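Local coordinates for protein SPD1 nuclease (PDB 2XGR) that is an extracellular, prophage-encoded DNase of Streptococcus pyogenes that probably hydrolyses DNA without sequence preference in a metal-dependent manner, as in the His-Me finger nucleases, at residues Pro36-Ala41 / Ile213-Asn218; Asn42-Asn47 / Ser207-Thr212; His77-Asp82 / Asp176-Tyr181; Gln200-Asp205 / Asn225-Val230. All blocks are in the same frame, centred on the assembly; numbering follows the deposited sequence.

Contact 1. Residues Pro36-Ala41 / Ile213-Asn218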
loop_
_atom_site.group_PDB
_atom_site.type_symbol
_atom_site.label_atom_id
_atom_site.label_comp_id
_atom_site.label_asym_id
_atom_site.label_seq_id
_atom_site.Cartn_x
_atom_site.Cartn_y
_atom_site.Cartn_z
ATOM N N PRO A 36 -8.954 8.969 14.303
ATOM C CA PRO A 36 -9.480 10.319 14.092
ATOM C C PRO A 36 -9.341 10.748 12.616
ATOM O O PRO A 36 -8.285 10.542 11.984
ATOM C CB PRO A 36 -8.587 11.190 15.014
ATOM C CG PRO A 36 -7.300 10.448 15.103
ATOM C CD PRO A 36 -7.722 8.982 15.124
ATOM N N ASN A 37 -10.406 11.349 12.092
ATOM C CA ASN A 37 -10.283 12.100 10.847
ATOM C C ASN A 37 -9.960 11.219 9.669
ATOM O O ASN A 37 -9.302 11.649 8.701
ATOM C CB ASN A 37 -9.258 13.231 11.005
ATOM C CG ASN A 37 -9.711 14.252 12.042
ATOM O OD1 ASN A 37 -8.934 14.639 12.917
ATOM N ND2 ASN A 37 -10.983 14.608 11.998
ATOM N N VAL A 38 -10.484 10.016 9.700
ATOM C CA VAL A 38 -10.502 9.187 8.496
ATOM C C VAL A 38 -11.898 9.260 7.876
ATOM O O VAL A 38 -12.896 9.002 8.550
ATOM C CB VAL A 38 -10.056 7.742 8.793
ATOM C CG1 VAL A 38 -10.370 6.824 7.595
ATOM C CG2 VAL A 38 -8.574 7.729 9.202
ATOM N N SER A 39 -11.991 9.660 6.619
ATOM C CA SER A 39 -13.321 9.923 6.047
ATOM C C SER A 39 -13.233 9.687 4.554
ATOM O O SER A 39 -12.137 9.386 4.028
ATOM C CB SER A 39 -13.705 11.418 6.348
ATOM O OG SER A 39 -12.820 12.314 5.613
ATOM N N HIS A 40 -14.343 9.904 3.845
ATOM C CA HIS A 40 -14.293 9.919 2.372
ATOM C C HIS A 40 -15.312 10.935 1.901
ATOM O O HIS A 40 -16.211 11.262 2.667
ATOM C CB HIS A 40 -14.637 8.531 1.777
ATOM C CG HIS A 40 -16.033 8.057 2.018
ATOM N ND1 HIS A 40 -17.085 8.320 1.158
ATOM C CD2 HIS A 40 -16.525 7.212 2.952
ATOM C CE1 HIS A 40 -18.183 7.715 1.599
ATOM N NE2 HIS A 40 -17.870 7.067 2.708
ATOM N N ALA A 41 -15.216 11.316 0.636
ATOM C CA ALA A 41 -16.221 12.138 0.001
ATOM C C ALA A 41 -16.577 11.506 -1.337
ATOM O O ALA A 41 -15.685 11.038 -2.107
ATOM C CB ALA A 41 -15.638 13.581 -0.151
ATOM N N ILE A 213 -10.651 9.036 -0.408
ATOM C CA ILE A 213 -10.487 8.635 0.988
ATOM C C ILE A 213 -9.402 9.510 1.639
ATOM O O ILE A 213 -8.330 9.687 1.066
ATOM C CB ILE A 213 -10.017 7.158 1.045
ATOM C CG1 ILE A 213 -11.159 6.223 0.623
ATOM C CG2 ILE A 213 -9.614 6.821 2.559
ATOM C CD1 ILE A 213 -10.785 4.728 0.276
ATOM N N ARG A 214 -9.686 10.060 2.829
ATOM C CA ARG A 214 -8.708 10.903 3.530
ATOM C C ARG A 214 -8.248 10.213 4.789
ATOM O O ARG A 214 -9.053 9.765 5.579
ATOM C CB ARG A 214 -9.366 12.269 3.926
ATOM C CG ARG A 214 -10.111 12.917 2.722
ATOM C CD ARG A 214 -9.484 14.148 2.061
ATOM N NE ARG A 214 -10.500 14.710 1.149
ATOM C CZ ARG A 214 -10.349 14.890 -0.164
ATOM N NH1 ARG A 214 -9.171 14.667 -0.737
ATOM N NH2 ARG A 214 -11.379 15.325 -0.901
ATOM N N LEU A 215 -6.951 9.972 4.836
ATOM C CA LEU A 215 -6.342 9.320 5.985
ATOM C C LEU A 215 -5.637 10.274 6.944
ATOM O O LEU A 215 -5.055 9.803 7.942
ATOM C CB LEU A 215 -5.366 8.246 5.505
ATOM C CG LEU A 215 -5.989 7.248 4.505
ATOM C CD1 LEU A 215 -4.930 6.137 4.182
ATOM C CD2 LEU A 215 -7.240 6.643 5.098
ATOM N N ASN A 216 -5.824 11.579 6.735
ATOM C CA ASN A 216 -5.298 12.630 7.627
ATOM C C ASN A 216 -3.779 12.778 7.697
ATOM O O ASN A 216 -3.211 13.147 8.713
ATOM C CB ASN A 216 -5.935 12.554 9.041
ATOM C CG ASN A 216 -5.985 13.911 9.680
ATOM O OD1 ASN A 216 -6.459 14.853 9.023
ATOM N ND2 ASN A 216 -5.556 14.031 10.978
ATOM N N SER A 217 -3.085 12.479 6.591
ATOM C CA SER A 217 -1.653 12.657 6.565
ATOM C C SER A 217 -1.345 13.899 5.694
ATOM O O SER A 217 -1.923 14.011 4.597
ATOM C CB SER A 217 -1.116 11.396 5.874
ATOM O OG SER A 217 0.084 11.623 5.315
ATOM N N ASN A 218 -0.221 14.546 5.963
ATOM C CA ASN A 218 0.190 15.682 5.102
ATOM C C ASN A 218 0.819 15.230 3.754
ATOM O O ASN A 218 1.132 16.084 2.924
ATOM C CB ASN A 218 1.262 16.524 5.828
ATOM C CG ASN A 218 0.729 17.226 7.019
ATOM O OD1 ASN A 218 -0.434 17.659 7.061
ATOM N ND2 ASN A 218 1.552 17.295 8.052
#
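Arg214 O is approached by two groups of segment 36-41: Ser39 N donates a hydrogen bond of 3.1 Å to Arg214 O, and Val38 CA makes a CA-H...O contact at 3.3 Å with that same oxygen. The return bond is shorter and straighter, Arg214 N to Ser39 O at 2.8 Å with 173° at the hydrogen. This reciprocal pair makes Ser39 and Arg214 a hydrogen-bonded pair of the antiparallel ladder; His40 and Ile213 form the next, non-hydrogen-bonded pair with CA atoms 4.2 Å apart. The segments thus join the beginning of strand 39-46 to the end of strand 209-214, at one margin of the large antiparallel sheet. On the Ser39 face, OG rests against Arg214 CB at 3.8 Å. Val38 CG1, anti to the backbone N (chi1 168°), is carried to Leu215 CD2 at 4.0 Å, and both side chains also touch Arg166 of helix 160-173. Past the ladder the two asparagines meet in the loops: Asn37 CB packs on Asn216 CG at 3.6 Å, with the amide planes turned 53° from each other. The His40 ring leads away from Ile213 to meet the rings of Trp170 and His174, the latter edge-to-face.

Contact 2. Residues Asn42-Asn47 / Ser207-Thr212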
loop_
_atom_site.group_PDB
_atom_site.type_symbol
_atom_site.label_atom_id
_atom_site.label_comp_id
_atom_site.label_asym_id
_atom_site.label_seq_id
_atom_site.Cartn_x
_atom_site.Cartn_y
_atom_site.Cartn_z
ATOM N N ASN A 42 -17.867 11.483 -1.687
ATOM C CA ASN A 42 -18.203 11.013 -3.032
ATOM C C ASN A 42 -17.808 12.017 -4.109
ATOM O O ASN A 42 -18.299 13.127 -4.109
ATOM C CB ASN A 42 -19.710 10.691 -3.155
ATOM C CG ASN A 42 -20.029 9.755 -4.328
ATOM O OD1 ASN A 42 -19.327 9.695 -5.353
ATOM N ND2 ASN A 42 -21.090 8.949 -4.145
ATOM N N THR A 43 -16.985 11.611 -5.064
ATOM C CA THR A 43 -16.639 12.511 -6.163
ATOM C C THR A 43 -17.754 12.589 -7.228
ATOM O O THR A 43 -17.724 13.464 -8.107
ATOM C CB THR A 43 -15.378 12.074 -6.862
ATOM O OG1 THR A 43 -15.642 10.846 -7.538
ATOM C CG2 THR A 43 -14.235 11.900 -5.840
ATOM N N HIS A 44 -18.626 11.600 -7.233
ATOM C CA HIS A 44 -19.562 11.383 -8.355
ATOM C C HIS A 44 -18.926 11.157 -9.717
ATOM O O HIS A 44 -19.612 11.237 -10.724
ATOM C CB HIS A 44 -20.628 12.526 -8.396
ATOM C CG HIS A 44 -21.320 12.707 -7.094
ATOM N ND1 HIS A 44 -22.220 11.795 -6.592
ATOM C CD2 HIS A 44 -21.184 13.658 -6.145
ATOM C CE1 HIS A 44 -22.590 12.167 -5.376
ATOM N NE2 HIS A 44 -21.993 13.306 -5.092
ATOM N N TYR A 45 -17.630 10.816 -9.782
ATOM C CA TYR A 45 -17.053 10.295 -11.030
ATOM C C TYR A 45 -17.260 8.786 -11.112
ATOM O O TYR A 45 -17.036 8.105 -10.120
ATOM C CB TYR A 45 -15.548 10.505 -11.025
ATOM C CG TYR A 45 -15.103 11.928 -11.164
ATOM C CD1 TYR A 45 -15.520 12.685 -12.280
ATOM C CD2 TYR A 45 -14.210 12.496 -10.257
ATOM C CE1 TYR A 45 -15.095 14.003 -12.459
ATOM C CE2 TYR A 45 -13.784 13.833 -10.412
ATOM C CZ TYR A 45 -14.218 14.565 -11.535
ATOM O OH TYR A 45 -13.790 15.869 -11.734
ATOM N N LYS A 46 -17.635 8.254 -12.284
ATOM C CA LYS A 46 -17.621 6.802 -12.454
ATOM C C LYS A 46 -16.157 6.377 -12.400
ATOM O O LYS A 46 -15.279 7.116 -12.816
ATOM C CB LYS A 46 -18.226 6.365 -13.789
ATOM C CG LYS A 46 -19.746 6.511 -13.855
ATOM C CD LYS A 46 -20.469 5.590 -12.832
ATOM C CE LYS A 46 -21.885 6.191 -12.485
ATOM N NZ LYS A 46 -22.822 5.228 -11.815
ATOM N N ASN A 47 -15.913 5.166 -11.910
ATOM C CA ASN A 47 -14.521 4.704 -11.784
ATOM C C ASN A 47 -13.814 4.680 -13.149
ATOM O O ASN A 47 -12.590 4.773 -13.219
ATOM C CB ASN A 47 -14.522 3.296 -11.156
ATOM C CG ASN A 47 -15.258 2.277 -12.018
ATOM O OD1 ASN A 47 -16.508 2.097 -11.900
ATOM N ND2 ASN A 47 -14.512 1.591 -12.845
ATOM N N SER A 207 -22.469 1.704 -6.763
ATOM C CA SER A 207 -22.750 2.158 -8.143
ATOM C C SER A 207 -21.527 2.470 -8.967
ATOM O O SER A 207 -21.658 2.876 -10.119
ATOM C CB SER A 207 -23.799 3.274 -8.222
ATOM O OG SER A 207 -23.278 4.550 -7.830
ATOM N N GLY A 208 -20.331 2.125 -8.458
ATOM C CA GLY A 208 -19.112 2.295 -9.273
ATOM C C GLY A 208 -18.564 3.704 -9.245
ATOM O O GLY A 208 -17.689 4.001 -10.036
ATOM N N GLU A 209 -19.021 4.564 -8.332
ATOM C CA GLU A 209 -18.522 5.934 -8.256
ATOM C C GLU A 209 -17.304 6.020 -7.330
ATOM O O GLU A 209 -17.270 5.317 -6.314
ATOM C CB GLU A 209 -19.603 6.963 -7.855
ATOM C CG GLU A 209 -20.590 7.163 -9.086
ATOM C CD GLU A 209 -21.754 8.109 -8.881
ATOM O OE1 GLU A 209 -21.928 8.720 -7.802
ATOM O OE2 GLU A 209 -22.549 8.218 -9.852
ATOM N N LEU A 210 -16.365 6.913 -7.656
ATOM C CA LEU A 210 -15.130 7.038 -6.857
ATOM C C LEU A 210 -15.390 7.795 -5.585
ATOM O O LEU A 210 -16.015 8.902 -5.598
ATOM C CB LEU A 210 -14.053 7.713 -7.676
ATOM C CG LEU A 210 -13.661 6.920 -8.902
ATOM C CD1 LEU A 210 -12.520 7.612 -9.666
ATOM C CD2 LEU A 210 -13.260 5.450 -8.444
ATOM N N LEU A 211 -14.802 7.296 -4.483
ATOM C CA LEU A 211 -14.864 7.968 -3.228
ATOM C C LEU A 211 -13.441 8.384 -2.809
ATOM O O LEU A 211 -12.592 7.517 -2.660
ATOM C CB LEU A 211 -15.419 7.020 -2.156
ATOM C CG LEU A 211 -16.699 6.257 -2.579
ATOM C CD1 LEU A 211 -17.159 5.214 -1.520
ATOM C CD2 LEU A 211 -17.876 7.231 -2.881
ATOM N N THR A 212 -13.193 9.666 -2.630
ATOM C CA THR A 212 -11.840 10.088 -2.236
ATOM C C THR A 212 -11.686 9.827 -0.771
ATOM O O THR A 212 -12.456 10.310 0.017
ATOM C CB THR A 212 -11.535 11.576 -2.541
ATOM O OG1 THR A 212 -11.715 11.759 -3.898
ATOM C CG2 THR A 212 -10.067 11.845 -2.302
HETATM O O HOH W 1 -22.135 9.860 -11.851
#
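A beta bulge interrupts the antiparallel pairing of strands 39-46 and 209-214: the non-hydrogen-bonded pairs Asn42 with Leu211 and Lys46 with Glu209 differ in register by two residues. The extra residues fold into an Asx turn, Asn42 OD1 accepting from His44 N, and an ST turn, Thr43 OG1 accepting from Tyr45 N. Thr43 grips Leu210 O twice. Its backbone N bonds to Leu210 O at 2.9 Å, while Thr43 OG1 gives its proton to Leu210 O at 2.8 Å from a direction tilted 33° from the carbonyl plane. A chi1 of 68° sets OG1 between the backbone N and the carbonyl carbon, within range of both Leu210 O and Tyr45 N. Leu210 N bonds back to Tyr45 O within the bulge, and past it Asn47 N bonds to Gly208 O, each at 2.8 Å. The Leu210 side chain packs on the residue after strand 39-46, CD2 lying 3.6 Å from Asn47 CA. Glu209 extends its carboxylate between two basic side chains: OE2 forms a salt bridge with Lys46 NZ at 3.6 Å, and OE1 takes a weak bond of 3.3 Å from His44 ND1 at the ring edge. Lys46 NZ also donates to Ser207 O, and a water donates to both Glu209 OE2 and His44 O. With lysine, imidazole and water around it, the Glu209 carboxylate would be expected to stay ionised.

Contact 3. Residues His77-Asp82 / Asp176-Tyr181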
loop_
_atom_site.group_PDB
_atom_site.type_symbol
_atom_site.label_atom_id
_atom_site.label_comp_id
_atom_site.label_asym_id
_atom_site.label_seq_id
_atom_site.Cartn_x
_atom_site.Cartn_y
_atom_site.Cartn_z
ATOM N N HIS A 77 -1.640 -4.708 -6.922
ATOM C CA HIS A 77 -2.849 -3.896 -7.101
ATOM C C HIS A 77 -4.051 -4.726 -6.667
ATOM O O HIS A 77 -4.257 -5.856 -7.170
ATOM C CB HIS A 77 -2.994 -3.500 -8.556
ATOM C CG HIS A 77 -3.837 -2.265 -8.807
ATOM N ND1 HIS A 77 -4.827 -1.789 -7.973
ATOM C CD2 HIS A 77 -3.875 -1.482 -9.924
ATOM C CE1 HIS A 77 -5.373 -0.686 -8.524
ATOM N NE2 HIS A 77 -4.829 -0.522 -9.724
ATOM N N ILE A 78 -4.786 -4.251 -5.654
ATOM C CA ILE A 78 -5.929 -5.031 -5.161
ATOM C C ILE A 78 -7.215 -4.220 -5.268
ATOM O O ILE A 78 -7.207 -2.968 -5.208
ATOM C CB ILE A 78 -5.623 -5.491 -3.702
ATOM C CG1 ILE A 78 -6.581 -6.617 -3.224
ATOM C CG2 ILE A 78 -5.607 -4.285 -2.691
ATOM C CD1 ILE A 78 -6.051 -7.288 -1.880
ATOM N N GLN A 79 -8.331 -4.925 -5.384
ATOM C CA GLN A 79 -9.612 -4.233 -5.248
ATOM C C GLN A 79 -10.476 -5.172 -4.390
ATOM O O GLN A 79 -10.640 -6.357 -4.735
ATOM C CB GLN A 79 -10.179 -3.918 -6.647
ATOM C CG GLN A 79 -11.393 -2.977 -6.530
ATOM C CD GLN A 79 -11.948 -2.603 -7.859
ATOM O OE1 GLN A 79 -13.049 -3.067 -8.211
ATOM N NE2 GLN A 79 -11.195 -1.792 -8.636
ATOM N N LEU A 80 -10.859 -4.706 -3.193
ATOM C CA LEU A 80 -11.478 -5.659 -2.226
ATOM C C LEU A 80 -12.506 -4.964 -1.359
ATOM O O LEU A 80 -12.492 -3.701 -1.238
ATOM C CB LEU A 80 -10.372 -6.360 -1.350
ATOM C CG LEU A 80 -9.854 -5.533 -0.143
ATOM C CD1 LEU A 80 -9.167 -6.420 0.918
ATOM C CD2 LEU A 80 -8.846 -4.353 -0.656
ATOM N N GLN A 81 -13.349 -5.781 -0.711
ATOM C CA GLN A 81 -14.112 -5.346 0.472
ATOM C C GLN A 81 -13.562 -5.921 1.750
ATOM O O GLN A 81 -12.784 -6.872 1.762
ATOM C CB GLN A 81 -15.610 -5.769 0.321
ATOM C CG GLN A 81 -16.247 -5.276 -1.005
ATOM C CD GLN A 81 -17.686 -5.801 -1.088
ATOM O OE1 GLN A 81 -17.883 -7.001 -1.051
ATOM N NE2 GLN A 81 -18.651 -4.922 -1.219
ATOM N N ASP A 82 -14.097 -5.401 2.864
ATOM C CA ASP A 82 -13.686 -5.836 4.191
ATOM C C ASP A 82 -13.835 -7.364 4.300
ATOM O O ASP A 82 -12.928 -8.042 4.818
ATOM C CB ASP A 82 -14.580 -5.196 5.244
ATOM C CG ASP A 82 -14.250 -5.672 6.667
ATOM O OD1 ASP A 82 -13.187 -5.392 7.176
ATOM O OD2 ASP A 82 -15.044 -6.396 7.245
ATOM N N ASP A 176 -19.992 -2.395 2.448
ATOM C CA ASP A 176 -20.498 -2.568 1.119
ATOM C C ASP A 176 -19.656 -1.880 0.056
ATOM O O ASP A 176 -19.915 -2.074 -1.139
ATOM C CB ASP A 176 -21.959 -2.083 1.022
ATOM C CG ASP A 176 -22.925 -2.948 1.871
ATOM O OD1 ASP A 176 -22.873 -4.212 1.787
ATOM O OD2 ASP A 176 -23.652 -2.347 2.692
ATOM N N PHE A 177 -18.670 -1.097 0.481
ATOM C CA PHE A 177 -17.848 -0.342 -0.469
ATOM C C PHE A 177 -16.532 -1.090 -0.722
ATOM O O PHE A 177 -16.169 -2.052 -0.014
ATOM C CB PHE A 177 -17.527 1.073 0.063
ATOM C CG PHE A 177 -18.761 1.984 0.162
ATOM C CD1 PHE A 177 -19.930 1.637 -0.494
ATOM C CD2 PHE A 177 -18.681 3.207 0.855
ATOM C CE1 PHE A 177 -21.071 2.500 -0.425
ATOM C CE2 PHE A 177 -19.821 4.082 0.879
ATOM C CZ PHE A 177 -20.973 3.700 0.235
ATOM N N TRP A 178 -15.836 -0.658 -1.782
ATOM C CA TRP A 178 -14.591 -1.340 -2.197
ATOM C C TRP A 178 -13.440 -0.381 -2.035
ATOM O O TRP A 178 -13.620 0.825 -2.160
ATOM C CB TRP A 178 -14.652 -1.660 -3.680
ATOM C CG TRP A 178 -15.761 -2.641 -3.995
ATOM C CD1 TRP A 178 -17.112 -2.370 -4.130
ATOM C CD2 TRP A 178 -15.602 -4.054 -4.195
ATOM N NE1 TRP A 178 -17.816 -3.575 -4.370
ATOM C CE2 TRP A 178 -16.905 -4.606 -4.407
ATOM C CE3 TRP A 178 -14.484 -4.924 -4.154
ATOM C CZ2 TRP A 178 -17.096 -5.979 -4.635
ATOM C CZ3 TRP A 178 -14.686 -6.276 -4.425
ATOM C CH2 TRP A 178 -15.982 -6.793 -4.621
ATOM N N LEU A 179 -12.277 -0.935 -1.745
ATOM C CA LEU A 179 -11.011 -0.182 -1.789
ATOM C C LEU A 179 -10.245 -0.644 -3.007
ATOM O O LEU A 179 -10.040 -1.874 -3.203
ATOM C CB LEU A 179 -10.237 -0.526 -0.523
ATOM C CG LEU A 179 -8.756 -0.028 -0.547
ATOM C CD1 LEU A 179 -8.676 1.553 -0.658
ATOM C CD2 LEU A 179 -7.989 -0.549 0.712
ATOM N N ASP A 180 -9.783 0.308 -3.826
ATOM C CA ASP A 180 -8.855 -0.036 -4.893
ATOM C C ASP A 180 -7.529 0.518 -4.399
ATOM O O ASP A 180 -7.383 1.730 -4.134
ATOM C CB ASP A 180 -9.301 0.642 -6.224
ATOM C CG ASP A 180 -8.342 0.355 -7.375
ATOM O OD1 ASP A 180 -7.215 0.854 -7.352
ATOM O OD2 ASP A 180 -8.728 -0.459 -8.266
ATOM N N TYR A 181 -6.503 -0.341 -4.333
ATOM C CA TYR A 181 -5.286 0.065 -3.689
ATOM C C TYR A 181 -4.095 -0.538 -4.452
ATOM O O TYR A 181 -4.006 -1.758 -4.632
ATOM C CB TYR A 181 -5.334 -0.477 -2.216
ATOM C CG TYR A 181 -4.069 -0.320 -1.371
ATOM C CD1 TYR A 181 -3.312 0.884 -1.354
ATOM C CD2 TYR A 181 -3.598 -1.374 -0.600
ATOM C CE1 TYR A 181 -2.149 0.998 -0.545
ATOM C CE2 TYR A 181 -2.416 -1.276 0.198
ATOM C CZ TYR A 181 -1.721 -0.070 0.217
ATOM O OH TYR A 181 -0.625 0.026 1.034
HETATM O O HOH W 2 -21.542 -5.572 -1.138
HETATM O O HOH W 3 -15.701 -2.979 2.644
#
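Gln81 lies on the indole of Trp178, and these are the two residues with the most surface buried here. Gln81 CG sits over the centre of the six-membered ring, 3.4 Å from its centroid and only 11° off the ring normal, a CH-pi contact. Beyond CG the chain stays extended, carrying CD across to Trp178 CZ2 at 3.6 Å, and the amide plane is stacked within 11° of the indole plane. At the end of the amide, Gln81 NE2 gives a weak hydrogen bond to Asp176 O and a further one to a water. The Leu80 backbone N lies at the edge of the same indole, in its plane. Gln79 is the third major contributor. Its NE2 donates to Asp180 OD2 at 2.8 Å, using the anti lone pair of that oxygen, and the acceptor lies within 2° of the amide plane. Leu54 supplies second partners to both groups: its N donates to Asp180 OD2 and its O accepts from Gln79 NE2. Backbone bonds tie Ile78 to Tyr181 and Leu80 to Leu179 reciprocally, the shortest being Ile78 N to Tyr181 O and Leu179 N to Leu80 O, both 2.8 Å. On the face of Ile78 and Leu80, Leu80 CD2 lies alongside Leu179 CB at 4.1 Å. Strand 76-80 pairs with 61-64 on its other edge, and 178-186 with 196-204, so the contact is an interior pairing of the large sheet, while helix 160-173 packs on the Leu179 face through Leu167 and Leu171.

Contact 4. Residues Gln200-Asp205 / Asn225-Val230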
loop_
_atom_site.group_PDB
_atom_site.type_symbol
_atom_site.label_atom_id
_atom_site.label_comp_id
_atom_site.label_asym_id
_atom_site.label_seq_id
_atom_site.Cartn_x
_atom_site.Cartn_y
_atom_site.Cartn_z
ATOM N N GLN A 200 -1.365 4.121 -3.681
ATOM C CA GLN A 200 -2.423 4.802 -4.453
ATOM C C GLN A 200 -3.773 4.204 -4.055
ATOM O O GLN A 200 -3.952 2.977 -4.092
ATOM C CB GLN A 200 -2.235 4.520 -5.978
ATOM C CG GLN A 200 -3.287 5.193 -6.822
ATOM C CD GLN A 200 -3.212 4.669 -8.218
ATOM O OE1 GLN A 200 -2.324 5.073 -8.982
ATOM N NE2 GLN A 200 -4.028 3.627 -8.516
ATOM N N TYR A 201 -4.703 5.029 -3.595
ATOM C CA TYR A 201 -5.943 4.442 -3.117
ATOM C C TYR A 201 -7.153 5.318 -3.399
ATOM O O TYR A 201 -7.066 6.569 -3.441
ATOM C CB TYR A 201 -5.880 4.117 -1.577
ATOM C CG TYR A 201 -5.342 5.251 -0.735
ATOM C CD1 TYR A 201 -6.177 6.269 -0.269
ATOM C CD2 TYR A 201 -3.970 5.305 -0.412
ATOM C CE1 TYR A 201 -5.658 7.299 0.594
ATOM C CE2 TYR A 201 -3.481 6.367 0.430
ATOM C CZ TYR A 201 -4.351 7.306 0.943
ATOM O OH TYR A 201 -3.818 8.309 1.744
ATOM N N VAL A 202 -8.280 4.644 -3.597
ATOM C CA VAL A 202 -9.564 5.358 -3.767
ATOM C C VAL A 202 -10.635 4.348 -3.406
ATOM O O VAL A 202 -10.371 3.117 -3.486
ATOM C CB VAL A 202 -9.735 5.859 -5.170
ATOM C CG1 VAL A 202 -9.861 4.645 -6.165
ATOM C CG2 VAL A 202 -11.008 6.829 -5.331
ATOM N N GLY A 203 -11.808 4.829 -2.983
ATOM C CA GLY A 203 -12.920 3.899 -2.660
ATOM C C GLY A 203 -13.870 3.841 -3.867
ATOM O O GLY A 203 -13.820 4.707 -4.768
ATOM N N ILE A 204 -14.651 2.758 -3.949
ATOM C CA ILE A 204 -15.666 2.656 -5.005
ATOM C C ILE A 204 -16.992 2.206 -4.349
ATOM O O ILE A 204 -17.009 1.276 -3.542
ATOM C CB ILE A 204 -15.266 1.611 -6.055
ATOM C CG1 ILE A 204 -13.899 1.965 -6.674
ATOM C CG2 ILE A 204 -16.291 1.656 -7.286
ATOM C CD1 ILE A 204 -13.378 0.897 -7.714
ATOM N N ASP A 205 -18.056 2.951 -4.596
ATOM C CA ASP A 205 -19.327 2.572 -3.957
ATOM C C ASP A 205 -20.070 1.535 -4.843
ATOM O O ASP A 205 -19.564 1.116 -5.896
ATOM C CB ASP A 205 -20.151 3.831 -3.595
ATOM C CG ASP A 205 -20.813 4.491 -4.807
ATOM O OD1 ASP A 205 -20.775 3.951 -5.946
ATOM O OD2 ASP A 205 -21.260 5.644 -4.626
ATOM N N ASN A 225 -9.211 13.082 -10.496
ATOM C CA ASN A 225 -10.383 12.191 -10.326
ATOM C C ASN A 225 -10.603 11.783 -8.891
ATOM O O ASN A 225 -11.432 10.925 -8.599
ATOM C CB ASN A 225 -10.222 10.949 -11.194
ATOM C CG ASN A 225 -10.093 11.284 -12.639
ATOM O OD1 ASN A 225 -10.899 12.073 -13.190
ATOM N ND2 ASN A 225 -9.123 10.682 -13.284
ATOM N N GLY A 226 -9.857 12.398 -7.968
ATOM C CA GLY A 226 -10.047 12.036 -6.609
ATOM C C GLY A 226 -9.261 10.817 -6.089
ATOM O O GLY A 226 -9.501 10.402 -4.968
ATOM N N VAL A 227 -8.347 10.303 -6.907
ATOM C CA VAL A 227 -7.502 9.143 -6.513
ATOM C C VAL A 227 -6.307 9.727 -5.747
ATOM O O VAL A 227 -5.701 10.707 -6.182
ATOM C CB VAL A 227 -7.018 8.441 -7.777
ATOM C CG1 VAL A 227 -6.023 7.238 -7.403
ATOM C CG2 VAL A 227 -8.266 7.947 -8.533
ATOM N N THR A 228 -5.975 9.131 -4.589
ATOM C CA THR A 228 -4.922 9.666 -3.699
ATOM C C THR A 228 -3.652 8.869 -3.828
ATOM O O THR A 228 -3.727 7.660 -3.982
ATOM C CB THR A 228 -5.378 9.588 -2.249
ATOM O OG1 THR A 228 -6.544 10.392 -2.084
ATOM C CG2 THR A 228 -4.340 10.183 -1.262
ATOM N N THR A 229 -2.525 9.573 -3.913
ATOM C CA THR A 229 -1.226 8.909 -3.948
ATOM C C THR A 229 -0.373 9.466 -2.825
ATOM O O THR A 229 -0.324 10.677 -2.629
ATOM C CB THR A 229 -0.547 9.176 -5.299
ATOM O OG1 THR A 229 -1.415 8.744 -6.363
ATOM C CG2 THR A 229 0.839 8.404 -5.444
ATOM N N VAL A 230 0.340 8.572 -2.137
ATOM C CA VAL A 230 1.268 8.933 -1.052
ATOM C C VAL A 230 2.618 8.352 -1.467
ATOM O O VAL A 230 2.684 7.157 -1.866
ATOM C CB VAL A 230 0.766 8.249 0.284
ATOM C CG1 VAL A 230 1.895 8.375 1.287
ATOM C CG2 VAL A 230 -0.469 9.003 0.764
HETATM O O HOH W 4 -0.948 7.368 -8.480
HETATM O O HOH W 5 -8.722 8.692 -2.739
#
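Tyr201 and Thr228 face each other as an antiparallel hydrogen-bonded pair, Tyr201 N donating to Thr228 O at 2.8 Å and Thr228 N to Tyr201 O at 3.0 Å. Their side chains share a face of the sheet: Thr228 CB stands over the phenol ring, 4.1 Å from its centroid and 27° off the normal, a CH-pi contact. The chi1 of Tyr201, 48°, puts CG between the backbone N and the carbonyl carbon; the ring lies with a face to Thr228 CB, and OH comes within 3.6 Å of Val230 CG2. On the other face Gln200 CG packs against Val227 CG1 at 3.5 Å, and a water bridges Gln200 OE1 and Thr229 OG1. A second water donates to Tyr201 O and Gly226 O and accepts from Thr228 OG1, so one molecule joins strand 196-204 to the first residue of strand 228-233 and the loop leading into it. Farther out, Glu220 OE2 bonds to Tyr201 OH, and Lys52 O takes a hydrogen bond from Gln200 NE2. Strand 196-204 also pairs with 178-186 and 209-214, and helix 160-173 meets the Tyr201 ring through Tyr163 and Leu167.

In the fold
All four contacts belong to one large antiparallel sheet. Contacts 1 and 2 zip the same two strands, 39-46 and 209-214, and run into each other through a probable hydrogen bond from Thr212 N to Ala41 O; both are only partly buried, and contact 2 alone carries a salt bridge. Contacts 3 and 4 are buried. Neighbouring strands 178-186 and 196-204 link them, with Trp178 O bonded to Ile204 N, and their side-chain chemistry is that of amides and rings (amide on indole, threonine over phenol), with no salt bridge between the segments. Leu211 N to Gly203 O joins contact 2 to contact 4. Contact 1 meets contact 3 through Ile213 CD1 packing on Leu179 CD1.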